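Local coordinates for pyocin S5 (Pseudomonas aeruginosa PAO1, PDB 6THK), which probably kills related bacteria by forming pores that depolarise the cytoplasmic membrane, as channel-forming colicins do, at residues R210-L222 and L284-L296. The protein carries 1 engineered substitution. Sequence-based numbering, arbitrary orientation.
Sequences RKANLQMKVQSEL and LLVDEIASLQARL. Engineered in segment 210-222: Gln215 (natural residue Glu). With ZN (zinc ion), chain G.
A zinc ion joins Glu221 and Glu288, two acidic side chains from different helices. It lies 2.3 Å from Glu221 OE2 and 2.1 Å from Glu288 OE2. The carboxylate planes are turned 56° apart. Each carboxylate keeps its other oxygen, OE1, for a salt bridge with Lys255 of helix 237-267. Metal and lysine together probably offset the repulsion between the two acids. Glu288 reaches the site with an extended chain, CG anti to the carbonyl carbon (chi1 -77°), and fits among Leu214, Lys217, Val218 and Glu221.

Val218 is the matching knob from the other helix. Its CG1 packs on Leu292 CD2 at 3.7 Å, while CG2 faces Ser291. Leu214 CD1 rests against Asp287 CB at 3.5 Å. Ser291 OG donates a hydrogen bond to Gln215 OE1 (3.0 Å), from above the carbonyl plane; Gln215 is an engineered residue, Glu in nature. The Arg295 chain bends at chi3 and sits among Gln215, Val218, Gln219 and Leu222. Leu222 CD1 covers one face of its guanidinium and lies 3.6 Å from Arg295 CD.

Helix 214-222 follows a break at Asn213 and crosses 284-296 at -71°, too steep for a coiled-coil pair. This is knobs-into-holes packing at a steep helix crossing, beside a zinc site to which this chain gives two carboxylates, in the elongated helical body of the pyocin.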
loop_
_atom_site.group_PDB
_atom_site.type_symbol
_atom_site.label_atom_id
_atom_site.label_comp_id
_atom_site.label_asym_id
_atom_site.label_seq_id
_atom_site.Cartn_x
_atom_site.Cartn_y
_atom_site.Cartn_z
ATOM N N ARG A 210 16.421 -7.592 -1.594
ATOM C CA ARG A 210 15.202 -6.942 -2.046
ATOM C C ARG A 210 13.963 -7.669 -1.541
ATOM O O ARG A 210 12.969 -7.052 -1.198
ATOM C CB ARG A 210 15.192 -6.825 -3.562
ATOM C CG ARG A 210 15.924 -5.597 -4.067
ATOM C CD ARG A 210 16.692 -5.888 -5.340
ATOM N NE ARG A 210 17.827 -4.989 -5.503
ATOM C CZ ARG A 210 18.180 -4.443 -6.659
ATOM N NH1 ARG A 210 17.479 -4.708 -7.752
ATOM N NH2 ARG A 210 19.228 -3.636 -6.728
ATOM N N LYS A 211 14.031 -8.992 -1.514
ATOM C CA LYS A 211 12.931 -9.823 -1.059
ATOM C C LYS A 211 12.595 -9.545 0.399
ATOM O O LYS A 211 11.439 -9.537 0.790
ATOM C CB LYS A 211 13.319 -11.289 -1.207
ATOM C CG LYS A 211 12.169 -12.229 -1.489
ATOM C CD LYS A 211 12.648 -13.447 -2.256
ATOM C CE LYS A 211 12.629 -14.683 -1.378
ATOM N NZ LYS A 211 13.676 -15.662 -1.770
ATOM N N ALA A 212 13.632 -9.373 1.205
ATOM C CA ALA A 212 13.526 -9.076 2.631
ATOM C C ALA A 212 12.898 -7.721 2.946
ATOM O O ALA A 212 12.173 -7.565 3.919
ATOM C CB ALA A 212 14.893 -9.176 3.284
ATOM N N ASN A 213 13.199 -6.747 2.105
ATOM C CA ASN A 213 12.779 -5.364 2.272
ATOM C C ASN A 213 11.446 -5.041 1.595
ATOM O O ASN A 213 11.082 -3.881 1.436
ATOM C CB ASN A 213 13.885 -4.462 1.720
ATOM C CG ASN A 213 13.591 -2.994 1.899
ATOM O OD1 ASN A 213 12.835 -2.607 2.784
ATOM N ND2 ASN A 213 14.186 -2.166 1.056
ATOM N N LEU A 214 10.672 -6.078 1.362
ATOM C CA LEU A 214 9.386 -5.961 0.705
ATOM C C LEU A 214 8.368 -5.001 1.263
ATOM O O LEU A 214 7.966 -4.100 0.567
ATOM C CB LEU A 214 8.735 -7.321 0.616
ATOM C CG LEU A 214 7.339 -7.330 0.045
ATOM C CD1 LEU A 214 7.459 -7.889 -1.350
ATOM C CD2 LEU A 214 6.489 -8.233 0.907
ATOM N N GLN A 215 7.920 -5.210 2.490
ATOM C CA GLN A 215 6.887 -4.350 3.047
ATOM C C GLN A 215 7.250 -2.893 3.019
ATOM O O GLN A 215 6.472 -2.073 2.611
ATOM C CB GLN A 215 6.535 -4.739 4.473
ATOM C CG GLN A 215 5.543 -5.878 4.627
ATOM C CD GLN A 215 4.241 -5.684 3.878
ATOM O OE1 GLN A 215 3.869 -6.499 3.042
ATOM N NE2 GLN A 215 3.534 -4.625 4.191
ATOM N N MET A 216 8.453 -2.576 3.434
ATOM C CA MET A 216 8.876 -1.202 3.478
ATOM C C MET A 216 8.995 -0.641 2.101
ATOM O O MET A 216 8.744 0.514 1.894
ATOM C CB MET A 216 10.199 -1.099 4.200
ATOM C CG MET A 216 10.365 -2.143 5.288
ATOM S SD MET A 216 9.141 -1.965 6.577
ATOM C CE MET A 216 9.038 -3.630 7.195
ATOM N N LYS A 217 9.392 -1.459 1.153
ATOM C CA LYS A 217 9.513 -0.963 -0.205
ATOM C C LYS A 217 8.186 -0.543 -0.818
ATOM O O LYS A 217 8.102 0.498 -1.455
ATOM C CB LYS A 217 10.184 -2.020 -1.083
ATOM C CG LYS A 217 10.237 -1.665 -2.557
ATOM C CD LYS A 217 11.374 -0.704 -2.858
ATOM C CE LYS A 217 11.167 -0.011 -4.190
ATOM N NZ LYS A 217 12.419 0.629 -4.667
ATOM N N VAL A 218 7.143 -1.335 -0.600
ATOM C CA VAL A 218 5.837 -1.018 -1.164
ATOM C C VAL A 218 5.319 0.307 -0.621
ATOM O O VAL A 218 4.789 1.122 -1.356
ATOM C CB VAL A 218 4.813 -2.130 -0.880
ATOM C CG1 VAL A 218 3.429 -1.699 -1.321
ATOM C CG2 VAL A 218 5.216 -3.411 -1.585
ATOM N N GLN A 219 5.492 0.510 0.676
ATOM C CA GLN A 219 5.097 1.756 1.352
ATOM C C GLN A 219 5.759 2.975 0.715
ATOM O O GLN A 219 5.056 3.925 0.366
ATOM C CB GLN A 219 5.341 1.715 2.878
ATOM C CG GLN A 219 4.910 2.996 3.631
ATOM C CD GLN A 219 3.445 3.334 3.414
ATOM O OE1 GLN A 219 3.101 4.264 2.680
ATOM N NE2 GLN A 219 2.562 2.535 3.996
ATOM N N SER A 220 7.092 2.899 0.491
ATOM C CA SER A 220 7.917 3.936 -0.141
ATOM C C SER A 220 7.470 4.191 -1.578
ATOM O O SER A 220 7.385 5.342 -2.003
ATOM C CB SER A 220 9.390 3.549 -0.101
ATOM O OG SER A 220 9.738 2.984 1.154
ATOM N N GLU A 221 7.135 3.130 -2.311
ATOM C CA GLU A 221 6.642 3.278 -3.674
ATOM C C GLU A 221 5.304 4.011 -3.698
ATOM O O GLU A 221 5.112 4.885 -4.547
ATOM C CB GLU A 221 6.480 1.921 -4.324
ATOM C CG GLU A 221 7.686 1.492 -5.109
ATOM C CD GLU A 221 7.519 0.044 -5.488
ATOM O OE1 GLU A 221 6.647 -0.252 -6.335
ATOM O OE2 GLU A 221 8.234 -0.803 -4.911
ATOM N N LEU A 222 4.386 3.663 -2.771
ATOM C CA LEU A 222 3.067 4.313 -2.684
ATOM C C LEU A 222 3.182 5.795 -2.346
ATOM O O LEU A 222 2.425 6.605 -2.887
ATOM C CB LEU A 222 2.139 3.593 -1.704
ATOM C CG LEU A 222 1.557 2.260 -2.187
ATOM C CD1 LEU A 222 0.998 1.495 -1.050
ATOM C CD2 LEU A 222 0.503 2.449 -3.285
ATOM N N LEU A 284 9.599 -11.082 -7.543
ATOM C CA LEU A 284 9.475 -9.877 -6.735
ATOM C C LEU A 284 8.165 -9.162 -6.979
ATOM O O LEU A 284 7.573 -8.611 -6.065
ATOM C CB LEU A 284 10.640 -8.927 -7.007
ATOM C CG LEU A 284 11.967 -9.252 -6.324
ATOM C CD1 LEU A 284 12.884 -8.044 -6.336
ATOM C CD2 LEU A 284 11.740 -9.734 -4.904
ATOM N N LEU A 285 7.744 -9.148 -8.235
ATOM C CA LEU A 285 6.495 -8.508 -8.647
ATOM C C LEU A 285 5.270 -9.181 -8.012
ATOM O O LEU A 285 4.375 -8.477 -7.539
ATOM C CB LEU A 285 6.357 -8.474 -10.184
ATOM C CG LEU A 285 7.100 -7.380 -10.960
ATOM C CD1 LEU A 285 6.792 -7.468 -12.432
ATOM C CD2 LEU A 285 6.719 -5.994 -10.487
ATOM N N VAL A 286 5.231 -10.529 -7.979
ATOM C CA VAL A 286 4.107 -11.275 -7.384
ATOM C C VAL A 286 4.009 -10.961 -5.893
ATOM O O VAL A 286 2.914 -10.707 -5.397
ATOM C CB VAL A 286 4.115 -12.803 -7.710
ATOM C CG1 VAL A 286 5.509 -13.397 -7.653
ATOM C CG2 VAL A 286 3.153 -13.593 -6.826
ATOM N N ASP A 287 5.164 -10.899 -5.214
ATOM C CA ASP A 287 5.294 -10.574 -3.800
ATOM C C ASP A 287 4.727 -9.180 -3.503
ATOM O O ASP A 287 3.967 -9.017 -2.552
ATOM C CB ASP A 287 6.767 -10.693 -3.381
ATOM C CG ASP A 287 7.327 -12.113 -3.365
ATOM O OD1 ASP A 287 6.629 -13.041 -3.839
ATOM O OD2 ASP A 287 8.481 -12.293 -2.906
ATOM N N GLU A 288 5.047 -8.196 -4.357
ATOM C CA GLU A 288 4.553 -6.823 -4.267
ATOM C C GLU A 288 3.075 -6.743 -4.491
ATOM O O GLU A 288 2.399 -6.065 -3.726
ATOM C CB GLU A 288 5.252 -5.928 -5.290
ATOM C CG GLU A 288 6.655 -5.556 -4.846
ATOM C CD GLU A 288 7.404 -4.583 -5.723
ATOM O OE1 GLU A 288 6.849 -4.168 -6.761
ATOM O OE2 GLU A 288 8.555 -4.240 -5.379
ATOM N N ILE A 289 2.560 -7.426 -5.536
ATOM C CA ILE A 289 1.125 -7.446 -5.858
ATOM C C ILE A 289 0.319 -8.013 -4.695
ATOM O O ILE A 289 -0.719 -7.451 -4.348
ATOM C CB ILE A 289 0.832 -8.179 -7.199
ATOM C CG1 ILE A 289 1.303 -7.331 -8.395
ATOM C CG2 ILE A 289 -0.666 -8.506 -7.342
ATOM C CD1 ILE A 289 1.814 -8.107 -9.596
ATOM N N ALA A 290 0.806 -9.104 -4.087
ATOM C CA ALA A 290 0.158 -9.738 -2.953
ATOM C C ALA A 290 0.161 -8.809 -1.728
ATOM O O ALA A 290 -0.829 -8.770 -0.999
ATOM C CB ALA A 290 0.834 -11.064 -2.637
ATOM N N SER A 291 1.261 -8.053 -1.516
ATOM C CA SER A 291 1.370 -7.085 -0.429
ATOM C C SER A 291 0.358 -5.963 -0.649
ATOM O O SER A 291 -0.299 -5.537 0.302
ATOM C CB SER A 291 2.771 -6.503 -0.356
ATOM O OG SER A 291 2.779 -5.344 0.461
ATOM N N LEU A 292 0.242 -5.490 -1.905
ATOM C CA LEU A 292 -0.703 -4.452 -2.293
ATOM C C LEU A 292 -2.139 -4.926 -2.142
ATOM O O LEU A 292 -2.990 -4.161 -1.704
ATOM C CB LEU A 292 -0.453 -4.019 -3.738
ATOM C CG LEU A 292 0.694 -3.047 -3.983
ATOM C CD1 LEU A 292 0.993 -2.958 -5.443
ATOM C CD2 LEU A 292 0.364 -1.650 -3.468
ATOM N N GLN A 293 -2.419 -6.177 -2.514
ATOM C CA GLN A 293 -3.761 -6.748 -2.427
ATOM C C GLN A 293 -4.218 -6.880 -0.979
ATOM O O GLN A 293 -5.373 -6.562 -0.679
ATOM C CB GLN A 293 -3.836 -8.074 -3.178
ATOM C CG GLN A 293 -4.195 -7.893 -4.650
ATOM C CD GLN A 293 -3.940 -9.113 -5.519
ATOM O OE1 GLN A 293 -4.412 -9.189 -6.662
ATOM N NE2 GLN A 293 -3.166 -10.082 -5.025
ATOM N N ALA A 294 -3.293 -7.269 -0.074
ATOM C CA ALA A 294 -3.529 -7.389 1.374
ATOM C C ALA A 294 -3.898 -6.030 1.955
ATOM O O ALA A 294 -4.791 -5.963 2.799
ATOM C CB ALA A 294 -2.289 -7.934 2.079
ATOM N N ARG A 295 -3.212 -4.949 1.479
ATOM C CA ARG A 295 -3.414 -3.539 1.840
ATOM C C ARG A 295 -4.799 -3.078 1.384
ATOM O O ARG A 295 -5.514 -2.443 2.161
ATOM C CB ARG A 295 -2.343 -2.696 1.150
ATOM C CG ARG A 295 -2.241 -1.241 1.598
ATOM C CD ARG A 295 -0.988 -0.607 1.021
ATOM N NE ARG A 295 0.184 -1.484 1.150
ATOM C CZ ARG A 295 1.206 -1.265 1.968
ATOM N NH1 ARG A 295 1.240 -0.170 2.721
ATOM N NH2 ARG A 295 2.215 -2.126 2.021
ATOM N N LEU A 296 -5.175 -3.423 0.127
ATOM C CA LEU A 296 -6.466 -3.092 -0.477
ATOM C C LEU A 296 -7.641 -3.660 0.316
ATOM O O LEU A 296 -8.621 -2.948 0.522
ATOM C CB LEU A 296 -6.505 -3.539 -1.950
ATOM C CG LEU A 296 -7.700 -3.094 -2.811
ATOM C CD1 LEU A 296 -7.930 -1.596 -2.746
ATOM C CD2 LEU A 296 -7.513 -3.525 -4.245
HETATM ZN ZN ZN G . 9.353 -2.415 -6.184
#